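Local coordinates for NAD(P)H-flavin oxidoreductase (Agrobacterium tumefaciens str. C58, PDB 2FRE) that binds flavin mononucleotide as a nitroreductase-family enzyme and probably uses it to carry electrons from NAD(P)H to an acceptor such as free flavin, at the interface of chains A and B. Coordinates in Å, arbitrary orientation; residue numbers count along the deposited sequence, not the author numbering. Chains: chain A/B, NAD(P)H-flavin oxidoreductase.

Contact 1: the interface of chains A and B. Residues chain A 55-57, 92, 94, 148-150, 153; chain B 188-189, 191, 195, 198.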
# COMPACT_ATOMS: atom_id res chain seq x y z
N TRP A 55 3.25 -0.23 -11.03
CA TRP A 55 3.68 -1.56 -10.57
C TRP A 55 3.86 -2.59 -11.69
O TRP A 55 3.12 -2.60 -12.68
CB TRP A 55 2.68 -2.13 -9.56
CG TRP A 55 1.24 -1.90 -9.97
CD1 TRP A 55 0.54 -2.55 -10.93
CD2 TRP A 55 0.37 -0.90 -9.44
NE1 TRP A 55 -0.72 -2.02 -11.04
CE2 TRP A 55 -0.85 -1.00 -10.12
CE3 TRP A 55 0.52 0.09 -8.46
CZ2 TRP A 55 -1.94 -0.19 -9.83
CZ3 TRP A 55 -0.54 0.89 -8.18
CH2 TRP A 55 -1.76 0.76 -8.87
N ARG A 56 4.84 -3.47 -11.50
CA ARG A 56 4.99 -4.67 -12.28
C ARG A 56 5.31 -5.82 -11.31
O ARG A 56 5.86 -5.60 -10.23
CB ARG A 56 6.13 -4.54 -13.29
CG ARG A 56 6.02 -3.35 -14.22
CD ARG A 56 4.90 -3.50 -15.24
NE ARG A 56 4.97 -2.42 -16.22
CZ ARG A 56 4.40 -1.22 -16.08
NH1 ARG A 56 3.70 -0.89 -15.00
NH2 ARG A 56 4.54 -0.31 -17.03
N PHE A 57 4.95 -7.04 -11.73
CA PHE A 57 5.20 -8.26 -10.93
C PHE A 57 5.87 -9.34 -11.79
O PHE A 57 5.35 -9.72 -12.85
CB PHE A 57 3.89 -8.81 -10.39
CG PHE A 57 3.03 -7.76 -9.78
CD1 PHE A 57 3.30 -7.28 -8.52
CD2 PHE A 57 1.95 -7.23 -10.48
CE1 PHE A 57 2.53 -6.28 -7.96
CE2 PHE A 57 1.18 -6.21 -9.92
CZ PHE A 57 1.47 -5.75 -8.66
N ILE A 92 7.98 -4.61 -8.63
CA ILE A 92 8.81 -3.69 -9.36
C ILE A 92 7.97 -2.46 -9.64
O ILE A 92 6.74 -2.57 -9.68
CB ILE A 92 9.24 -4.36 -10.68
CG1 ILE A 92 10.16 -5.53 -10.38
CG2 ILE A 92 9.90 -3.38 -11.65
CD1 ILE A 92 9.94 -6.65 -11.30
N ARG A 94 7.88 1.30 -12.23
CA ARG A 94 8.43 2.22 -13.23
C ARG A 94 8.70 3.55 -12.54
O ARG A 94 7.78 4.14 -11.99
CB ARG A 94 7.45 2.39 -14.39
CG ARG A 94 8.05 3.00 -15.65
CD ARG A 94 7.06 3.16 -16.78
NE ARG A 94 7.74 3.02 -18.07
CZ ARG A 94 7.37 2.22 -19.08
NH1 ARG A 94 6.26 1.49 -19.02
NH2 ARG A 94 8.10 2.18 -20.18
N ASP A 148 15.81 -9.55 -16.42
CA ASP A 148 15.67 -8.68 -17.60
C ASP A 148 14.79 -7.48 -17.32
O ASP A 148 13.93 -7.13 -18.12
CB ASP A 148 15.09 -9.46 -18.79
CG ASP A 148 15.96 -10.62 -19.21
OD1 ASP A 148 17.20 -10.47 -19.17
OD2 ASP A 148 15.39 -11.69 -19.58
N ILE A 149 15.00 -6.85 -16.17
CA ILE A 149 14.23 -5.68 -15.84
C ILE A 149 14.83 -4.51 -16.60
O ILE A 149 16.04 -4.30 -16.52
CB ILE A 149 14.22 -5.44 -14.33
CG1 ILE A 149 13.48 -6.61 -13.66
CG2 ILE A 149 13.58 -4.07 -14.00
CD1 ILE A 149 13.68 -6.70 -12.21
N PRO A 150 13.99 -3.77 -17.36
CA PRO A 150 14.50 -2.68 -18.19
C PRO A 150 14.92 -1.49 -17.36
O PRO A 150 14.56 -1.40 -16.19
CB PRO A 150 13.31 -2.31 -19.08
CG PRO A 150 12.24 -3.33 -18.78
CD PRO A 150 12.53 -3.88 -17.47
N PHE A 153 13.10 0.95 -14.28
CA PHE A 153 12.24 0.17 -13.39
C PHE A 153 13.01 -0.19 -12.13
O PHE A 153 14.15 -0.65 -12.21
CB PHE A 153 11.76 -1.10 -14.10
CG PHE A 153 10.70 -0.83 -15.13
CD1 PHE A 153 9.35 -0.95 -14.79
CD2 PHE A 153 11.03 -0.44 -16.41
CE1 PHE A 153 8.36 -0.70 -15.70
CE2 PHE A 153 10.05 -0.17 -17.34
CZ PHE A 153 8.70 -0.31 -16.98
N ASP B 188 -0.37 -7.29 -18.84
CA ASP B 188 0.47 -6.13 -19.14
C ASP B 188 1.35 -5.71 -17.97
O ASP B 188 2.30 -4.97 -18.16
CB ASP B 188 -0.39 -4.94 -19.56
CG ASP B 188 -0.98 -5.09 -20.94
OD1 ASP B 188 -0.78 -6.13 -21.58
OD2 ASP B 188 -1.62 -4.13 -21.39
N VAL B 189 1.04 -6.18 -16.76
CA VAL B 189 1.85 -5.85 -15.58
C VAL B 189 2.37 -7.05 -14.77
O VAL B 189 3.25 -6.87 -13.93
CB VAL B 189 1.10 -4.88 -14.60
CG1 VAL B 189 0.73 -3.60 -15.31
CG2 VAL B 189 -0.12 -5.54 -13.97
N PHE B 191 4.18 -10.72 -15.03
CA PHE B 191 4.99 -11.52 -15.92
C PHE B 191 5.54 -12.76 -15.22
O PHE B 191 6.16 -12.65 -14.16
CB PHE B 191 6.16 -10.70 -16.44
CG PHE B 191 5.78 -9.31 -16.88
CD1 PHE B 191 4.74 -9.11 -17.78
CD2 PHE B 191 6.46 -8.22 -16.41
CE1 PHE B 191 4.40 -7.85 -18.19
CE2 PHE B 191 6.13 -6.94 -16.83
CZ PHE B 191 5.08 -6.77 -17.72
N PHE B 195 10.85 -10.54 -16.69
CA PHE B 195 10.17 -9.31 -17.11
C PHE B 195 10.05 -9.34 -18.64
O PHE B 195 11.07 -9.33 -19.34
CB PHE B 195 10.96 -8.08 -16.64
CG PHE B 195 10.20 -6.78 -16.75
CD1 PHE B 195 9.83 -6.08 -15.61
CD2 PHE B 195 9.88 -6.24 -17.98
CE1 PHE B 195 9.15 -4.87 -15.71
CE2 PHE B 195 9.19 -5.03 -18.08
CZ PHE B 195 8.83 -4.35 -16.94
N LYS B 198 6.19 -4.28 -21.93
CA LYS B 198 6.53 -3.00 -22.58
C LYS B 198 6.15 -3.05 -24.05
O LYS B 198 4.96 -2.90 -24.37
CB LYS B 198 7.99 -2.57 -22.38
CG LYS B 198 8.50 -2.63 -20.92
CD LYS B 198 7.99 -1.53 -20.04
CE LYS B 198 6.55 -1.74 -19.48
NZ LYS B 198 6.14 -3.05 -18.99
O HOH W 1 12.84 -6.92 -20.48

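Contact 2: the interface of chains A and B. Residues chain A 111-112, 114-116, 118-119; chain B 46-47, 111-112, 114-116, 118-120.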
# COMPACT_ATOMS: atom_id res chain seq x y z
N SER A 111 6.85 4.40 -5.94
CA SER A 111 7.11 3.45 -4.88
C SER A 111 5.95 3.38 -3.90
O SER A 111 5.54 2.31 -3.46
CB SER A 111 8.42 3.82 -4.16
OG SER A 111 9.52 3.67 -5.06
N PHE A 112 5.41 4.54 -3.57
CA PHE A 112 4.21 4.66 -2.77
C PHE A 112 3.06 3.85 -3.40
O PHE A 112 2.38 3.03 -2.74
CB PHE A 112 3.90 6.17 -2.63
CG PHE A 112 2.68 6.48 -1.79
CD1 PHE A 112 2.78 6.54 -0.43
CD2 PHE A 112 1.45 6.76 -2.39
CE1 PHE A 112 1.68 6.87 0.36
CE2 PHE A 112 0.34 7.07 -1.61
CZ PHE A 112 0.46 7.12 -0.24
N ALA A 114 3.20 1.47 -5.73
CA ALA A 114 3.58 0.06 -5.67
C ALA A 114 3.26 -0.59 -4.30
O ALA A 114 2.84 -1.73 -4.25
CB ALA A 114 5.08 -0.09 -6.01
N GLY A 115 3.44 0.17 -3.22
CA GLY A 115 3.10 -0.28 -1.86
C GLY A 115 1.62 -0.54 -1.66
O GLY A 115 1.23 -1.53 -1.02
N ALA A 116 0.79 0.35 -2.21
CA ALA A 116 -0.65 0.13 -2.26
C ALA A 116 -1.01 -1.17 -2.99
O ALA A 116 -1.85 -1.94 -2.54
CB ALA A 116 -1.36 1.33 -2.88
N TRP A 118 1.03 -3.73 -3.37
CA TRP A 118 1.53 -4.78 -2.51
C TRP A 118 0.58 -5.10 -1.36
O TRP A 118 0.33 -6.29 -1.09
CB TRP A 118 2.94 -4.46 -2.02
CG TRP A 118 3.23 -4.77 -0.59
CD1 TRP A 118 3.50 -3.86 0.39
CD2 TRP A 118 3.36 -6.06 0.00
NE1 TRP A 118 3.77 -4.52 1.59
CE2 TRP A 118 3.69 -5.87 1.37
CE3 TRP A 118 3.22 -7.37 -0.48
CZ2 TRP A 118 3.86 -6.94 2.26
CZ3 TRP A 118 3.40 -8.44 0.40
CH2 TRP A 118 3.72 -8.21 1.77
N PHE A 119 0.03 -4.09 -0.68
CA PHE A 119 -0.94 -4.39 0.38
C PHE A 119 -2.14 -5.13 -0.20
O PHE A 119 -2.66 -6.07 0.40
CB PHE A 119 -1.43 -3.17 1.17
CG PHE A 119 -2.20 -3.57 2.35
CD1 PHE A 119 -1.56 -3.91 3.53
CD2 PHE A 119 -3.57 -3.75 2.26
CE1 PHE A 119 -2.28 -4.36 4.63
CE2 PHE A 119 -4.30 -4.20 3.34
CZ PHE A 119 -3.67 -4.52 4.53
N ALA B 46 -0.56 -1.78 8.84
CA ALA B 46 0.12 -2.24 7.65
C ALA B 46 1.46 -2.92 7.97
O ALA B 46 2.05 -2.67 9.02
CB ALA B 46 0.35 -1.08 6.70
N PRO B 47 1.94 -3.76 7.05
CA PRO B 47 3.29 -4.27 7.19
C PRO B 47 4.28 -3.18 6.75
O PRO B 47 3.92 -2.26 5.98
CB PRO B 47 3.31 -5.44 6.21
CG PRO B 47 2.42 -4.97 5.10
CD PRO B 47 1.30 -4.26 5.81
N SER B 111 8.64 5.03 1.50
CA SER B 111 7.49 5.45 0.68
C SER B 111 6.62 4.25 0.31
O SER B 111 5.40 4.33 0.31
CB SER B 111 7.94 6.19 -0.58
OG SER B 111 8.58 7.39 -0.24
N PHE B 112 7.26 3.15 -0.06
CA PHE B 112 6.59 1.89 -0.36
C PHE B 112 5.71 1.46 0.81
O PHE B 112 4.53 1.13 0.66
CB PHE B 112 7.65 0.83 -0.70
CG PHE B 112 7.10 -0.53 -1.06
CD1 PHE B 112 6.66 -0.79 -2.36
CD2 PHE B 112 7.06 -1.56 -0.12
CE1 PHE B 112 6.16 -2.08 -2.70
CE2 PHE B 112 6.60 -2.84 -0.46
CZ PHE B 112 6.15 -3.09 -1.76
N ALA B 114 4.65 3.32 3.36
CA ALA B 114 3.57 4.32 3.51
C ALA B 114 2.40 4.05 2.56
O ALA B 114 1.22 4.20 2.94
CB ALA B 114 4.12 5.70 3.31
N GLY B 115 2.73 3.66 1.33
CA GLY B 115 1.73 3.24 0.36
C GLY B 115 0.85 2.09 0.84
O GLY B 115 -0.35 2.09 0.57
N ALA B 116 1.44 1.12 1.54
CA ALA B 116 0.65 0.01 2.10
C ALA B 116 -0.32 0.51 3.19
O ALA B 116 -1.47 0.07 3.28
CB ALA B 116 1.56 -1.04 2.66
N TRP B 118 -1.49 3.55 3.29
CA TRP B 118 -2.52 4.32 2.54
C TRP B 118 -3.59 3.39 1.96
O TRP B 118 -4.76 3.71 2.05
CB TRP B 118 -1.87 5.22 1.48
CG TRP B 118 -2.57 5.29 0.15
CD1 TRP B 118 -2.09 4.83 -1.05
CD2 TRP B 118 -3.84 5.89 -0.12
NE1 TRP B 118 -3.00 5.11 -2.05
CE2 TRP B 118 -4.09 5.73 -1.50
CE3 TRP B 118 -4.83 6.50 0.67
CZ2 TRP B 118 -5.27 6.20 -2.12
CZ3 TRP B 118 -6.00 6.96 0.06
CH2 TRP B 118 -6.20 6.82 -1.32
N PHE B 119 -3.22 2.26 1.36
CA PHE B 119 -4.28 1.37 0.86
C PHE B 119 -5.15 0.87 2.00
O PHE B 119 -6.37 0.80 1.86
CB PHE B 119 -3.77 0.18 0.04
CG PHE B 119 -4.87 -0.58 -0.62
CD1 PHE B 119 -5.35 -0.21 -1.87
CD2 PHE B 119 -5.47 -1.64 0.03
CE1 PHE B 119 -6.39 -0.90 -2.45
CE2 PHE B 119 -6.51 -2.33 -0.55
CZ PHE B 119 -6.98 -1.96 -1.78
N SER B 120 -4.52 0.48 3.11
CA SER B 120 -5.21 0.04 4.29
C SER B 120 -6.21 1.11 4.77
O SER B 120 -7.36 0.79 5.06
CB SER B 120 -4.22 -0.31 5.40
OG SER B 120 -3.31 -1.33 4.99
O HOH W 2 4.53 -2.42 3.34

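Contact 3: the interface of chains A and B. Residues chain A 7, 17, 20, 181-186, 189; chain B 44-47, 51, 53.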
# COMPACT_ATOMS: atom_id res chain seq x y z
N ARG A 7 -3.65 -10.20 18.44
CA ARG A 7 -3.49 -8.75 18.37
C ARG A 7 -4.75 -8.05 18.85
O ARG A 7 -5.85 -8.55 18.70
CB ARG A 7 -3.21 -8.30 16.93
CG ARG A 7 -1.92 -8.77 16.36
CD ARG A 7 -1.92 -8.64 14.82
NE ARG A 7 -0.56 -8.64 14.28
CZ ARG A 7 -0.25 -8.60 12.99
NH1 ARG A 7 -1.18 -8.62 12.04
NH2 ARG A 7 1.02 -8.54 12.62
N PHE A 17 -7.59 -6.66 9.14
CA PHE A 17 -6.33 -5.90 9.31
C PHE A 17 -5.41 -6.48 10.39
O PHE A 17 -4.19 -6.28 10.34
CB PHE A 17 -6.65 -4.44 9.58
CG PHE A 17 -7.31 -3.77 8.42
CD1 PHE A 17 -6.57 -3.47 7.28
CD2 PHE A 17 -8.65 -3.46 8.46
CE1 PHE A 17 -7.16 -2.86 6.20
CE2 PHE A 17 -9.25 -2.85 7.36
CZ PHE A 17 -8.50 -2.56 6.25
N ARG A 20 -4.29 -10.45 8.81
CA ARG A 20 -3.19 -10.48 7.84
C ARG A 20 -1.85 -10.38 8.55
O ARG A 20 -1.62 -9.43 9.28
CB ARG A 20 -3.30 -9.34 6.85
CG ARG A 20 -2.18 -9.29 5.81
CD ARG A 20 -1.72 -7.92 5.52
NE ARG A 20 -1.29 -7.16 6.69
CZ ARG A 20 -0.14 -7.32 7.34
NH1 ARG A 20 0.73 -8.24 6.97
NH2 ARG A 20 0.11 -6.55 8.39
N SER A 181 3.39 -9.76 14.82
CA SER A 181 4.00 -8.56 15.35
C SER A 181 2.96 -7.59 15.90
O SER A 181 1.77 -7.63 15.56
CB SER A 181 4.79 -7.87 14.23
OG SER A 181 3.94 -7.64 13.12
N LYS A 182 3.46 -6.69 16.75
CA LYS A 182 2.66 -5.60 17.31
C LYS A 182 2.94 -4.26 16.60
O LYS A 182 3.77 -4.18 15.67
CB LYS A 182 2.96 -5.45 18.81
CG LYS A 182 2.84 -6.72 19.61
CD LYS A 182 1.45 -7.35 19.59
CE LYS A 182 1.34 -8.43 20.70
NZ LYS A 182 -0.03 -9.03 20.95
N ARG A 183 2.24 -3.22 17.04
CA ARG A 183 2.43 -1.86 16.48
C ARG A 183 2.53 -0.87 17.61
O ARG A 183 2.13 -1.17 18.75
CB ARG A 183 1.27 -1.47 15.57
CG ARG A 183 1.13 -2.31 14.34
CD ARG A 183 2.26 -2.16 13.33
NE ARG A 183 1.96 -2.99 12.17
CZ ARG A 183 2.17 -4.31 12.09
NH1 ARG A 183 2.80 -4.96 13.04
NH2 ARG A 183 1.81 -4.96 11.02
N VAL A 184 3.07 0.30 17.32
CA VAL A 184 3.07 1.40 18.27
C VAL A 184 1.63 1.87 18.47
O VAL A 184 0.78 1.63 17.61
CB VAL A 184 3.97 2.58 17.80
CG1 VAL A 184 5.38 2.09 17.53
CG2 VAL A 184 3.40 3.26 16.57
N PRO A 185 1.35 2.53 19.61
CA PRO A 185 0.05 3.18 19.79
C PRO A 185 -0.32 4.11 18.61
O PRO A 185 0.55 4.80 18.07
CB PRO A 185 0.25 3.99 21.08
CG PRO A 185 1.25 3.26 21.82
CD PRO A 185 2.20 2.70 20.80
N LEU A 186 -1.59 4.09 18.21
CA LEU A 186 -2.09 4.94 17.14
C LEU A 186 -1.66 6.39 17.35
O LEU A 186 -1.23 7.04 16.44
CB LEU A 186 -3.61 4.83 17.00
CG LEU A 186 -4.22 5.66 15.85
CD1 LEU A 186 -3.52 5.37 14.54
CD2 LEU A 186 -5.72 5.44 15.73
N VAL A 189 1.50 7.90 15.83
CA VAL A 189 1.64 8.10 14.38
C VAL A 189 0.54 8.95 13.75
O VAL A 189 0.68 9.35 12.60
CB VAL A 189 1.75 6.78 13.58
CG1 VAL A 189 2.95 5.95 14.05
CG2 VAL A 189 0.46 5.95 13.63
N HIS B 44 -2.34 1.88 10.37
CA HIS B 44 -1.13 1.67 11.16
C HIS B 44 -0.82 0.19 11.42
O HIS B 44 0.26 -0.13 11.94
CB HIS B 44 -1.15 2.50 12.48
CG HIS B 44 -1.51 1.72 13.71
ND1 HIS B 44 -0.77 1.80 14.87
CD2 HIS B 44 -2.53 0.88 13.99
CE1 HIS B 44 -1.31 1.04 15.80
NE2 HIS B 44 -2.39 0.47 15.29
N TRP B 45 -1.77 -0.69 11.08
CA TRP B 45 -1.54 -2.13 11.07
C TRP B 45 -0.90 -2.65 9.80
O TRP B 45 -0.64 -3.84 9.70
CB TRP B 45 -2.84 -2.91 11.40
CG TRP B 45 -3.08 -2.98 12.84
CD1 TRP B 45 -4.00 -2.29 13.56
CD2 TRP B 45 -2.36 -3.80 13.77
NE1 TRP B 45 -3.91 -2.63 14.90
CE2 TRP B 45 -2.88 -3.54 15.05
CE3 TRP B 45 -1.28 -4.70 13.66
CZ2 TRP B 45 -2.38 -4.16 16.20
CZ3 TRP B 45 -0.81 -5.31 14.80
CH2 TRP B 45 -1.34 -5.03 16.04
N ALA B 46 -0.56 -1.78 8.84
CA ALA B 46 0.12 -2.24 7.65
C ALA B 46 1.46 -2.92 7.97
O ALA B 46 2.05 -2.67 9.02
CB ALA B 46 0.35 -1.08 6.70
N PRO B 47 1.94 -3.76 7.05
CA PRO B 47 3.29 -4.27 7.19
C PRO B 47 4.28 -3.18 6.75
O PRO B 47 3.92 -2.26 5.98
CB PRO B 47 3.31 -5.44 6.21
CG PRO B 47 2.42 -4.97 5.10
CD PRO B 47 1.30 -4.26 5.81
N ASN B 51 9.30 -3.84 10.55
CA ASN B 51 8.26 -3.27 11.39
C ASN B 51 8.62 -1.85 11.89
O ASN B 51 8.21 -1.45 12.98
CB ASN B 51 7.96 -4.21 12.57
CG ASN B 51 6.63 -3.92 13.25
OD1 ASN B 51 5.68 -3.44 12.62
ND2 ASN B 51 6.55 -4.22 14.57
N GLN B 53 7.36 0.91 10.79
CA GLN B 53 6.15 1.71 10.86
C GLN B 53 6.43 3.21 10.57
O GLN B 53 6.20 4.07 11.42
CB GLN B 53 5.50 1.53 12.23
CG GLN B 53 5.10 0.08 12.55
CD GLN B 53 4.84 -0.11 14.01
OE1 GLN B 53 3.85 0.42 14.55
NE2 GLN B 53 5.74 -0.84 14.68

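Contact 1: the interface of chains A and B
This is a strand-addition interface formed by the C-terminal arm of chain B, which lies along the edge of chain A's sheet, adding a short strand to it and tying the two subunits of the dimer together. The backbone evidence is two hydrogen bonds around A:Phe57: its N donates to B:Val189 O at 2.8 Å, and its O accepts from B:Phe191 N at 2.7 Å, the latter nearly straight (175° at H) and close to the C=O axis. Beyond the strand, B:Phe195 is the main apolar plug. With CG anti to its backbone N (chi1 -167°), the ring turns into chain A; A:Pro150 CD sits over its centre, 3.5 Å from the B:Phe195 ring centroid, while CE2 of B:Phe191 covers the opposite face. The B:Phe195 rim, through CZ, meets a face of A:Phe153, the planes 63° apart. A:Phe153 CZ in turn touches B:Lys198 CD at 3.4 Å. The B:Lys198 chain, bent from chi2 to chi4, carries NZ to 3.1 Å from A:Arg56 NE, tip to tip; two normally cationic groups so near would be expected to favour a neutral amine. A:Arg56 is steadied by NH1, which donates to A:Trp55 O at 2.9 Å in the guanidinium plane. A water bridges A:Asp148 O and B:Phe195 O. Strand 190-192 of chain B thus runs beside strand 55-61 of chain A, and the tail beyond it crosses residues of strands 87-94 and 153-162.

Contact 2: the interface of chains A and B
A helix-to-helix core, built from the two copies of helix 110-127, joins the subunits about the dimer two-fold, as is typical of the nitroreductase family. Packing here is apolar, with no direct polar bond between the chains. A:Phe112 has CG anti to its backbone N (chi1 -178°), which swings the ring across the partner helix. There B:Gly115 CA lies over one face, offset to the rim and 3.8 Å from the A:Phe112 ring centroid; with no side chain at that position, the ring rests against the helix backbone. The far edge of the same ring reaches B:Trp118, CE2 of A:Phe112 standing 3.4 Å from CD1 of the indole, and the two side chains cross at about a right angle. The exchanged pair, B:Phe112 on A:Gly115 and A:Trp118, repeats this geometry. Near the axis the A:Phe119 and B:Phe119 rings touch through their CD2 atoms at 3.6 Å, again crossing. B:Ser120 OG stands above the centre of the A:Phe119 ring, its hydroxyl donating to B:Ala116 O at 2.9 Å, one helical turn back. B:Pro47 CD meets the A:Phe119 edge in plane, 3.7 Å from CD1. One water, in the plane of the A:Trp118 indole, links A:Trp118 NE1 (2.8 Å) to B:Pro47 O (2.7 Å).

Contact 3: the interface of chains A and B
A:Arg183 places CG anti to its carbonyl carbon (chi1 -64°) and bends at chi2 (-67°), folding its aliphatic part over B:Trp45 and its guanidinium toward the backbone of chain B. This loop-to-loop interface locks residues 181-184 of chain A against the segment after helix 33-44 of chain B, close to the flavin pocket to which B:Pro47 and B:Asn51 belong. The evidence for a CH-pi contact is A:Arg183 CG, 3.7 Å from the centroid of the six-membered ring of B:Trp45, while CE3 of that indole covers one guanidinium face. B:Trp45 O is gripped by two arginines: A:Arg20 NH2 approaches in the carbonyl plane at 3.1 Å, and A:Arg183 NH2 comes from above that plane at 3.0 Å. The other terminal nitrogen, A:Arg183 NH1, is held within chain A by A:Ser181 OG and A:Lys182 O, which fixes the guanidinium's rotation. A:Lys182 O also accepts from B:Asn51 ND2 at 3.0 Å. At the outer indole rim, A:Arg7 slides past B:Trp45 with its guanidinium face on CZ3; its NE donates to A:Ser181 O at 2.8 Å. A:Val184 O lies in the B:His44 ring plane at the ND1/CE1 edge, and its 3.1 Å to ND1 allows at most an off-line hydrogen bond if ND1 is protonated. A:Val184 N donates to B:Gln53 OE1 at 2.9 Å, in the amide plane and on a lone pair, at 164° at H.

Measured between the centres of their C-alpha atoms, contact 2 lies about 18 Å from contact 1 and about 13 Å from contact 3, whereas contacts 1 and 3 are about 29 Å apart. Contacts 2 and 3 share B:Ala46 and B:Pro47, so the segment following helix 33-44 couples the helical core to the arginine-lined contact. Contacts 1 and 3 use the same C-terminal stretch in opposite chains: B:Val189 serves contact 1 and its counterpart A:Val189 contact 3. Because the two-fold repeats every contact, each subunit both lends its tail and receives its partner's, consistent with an extensive, intertwined dimer bordering the flavin pockets.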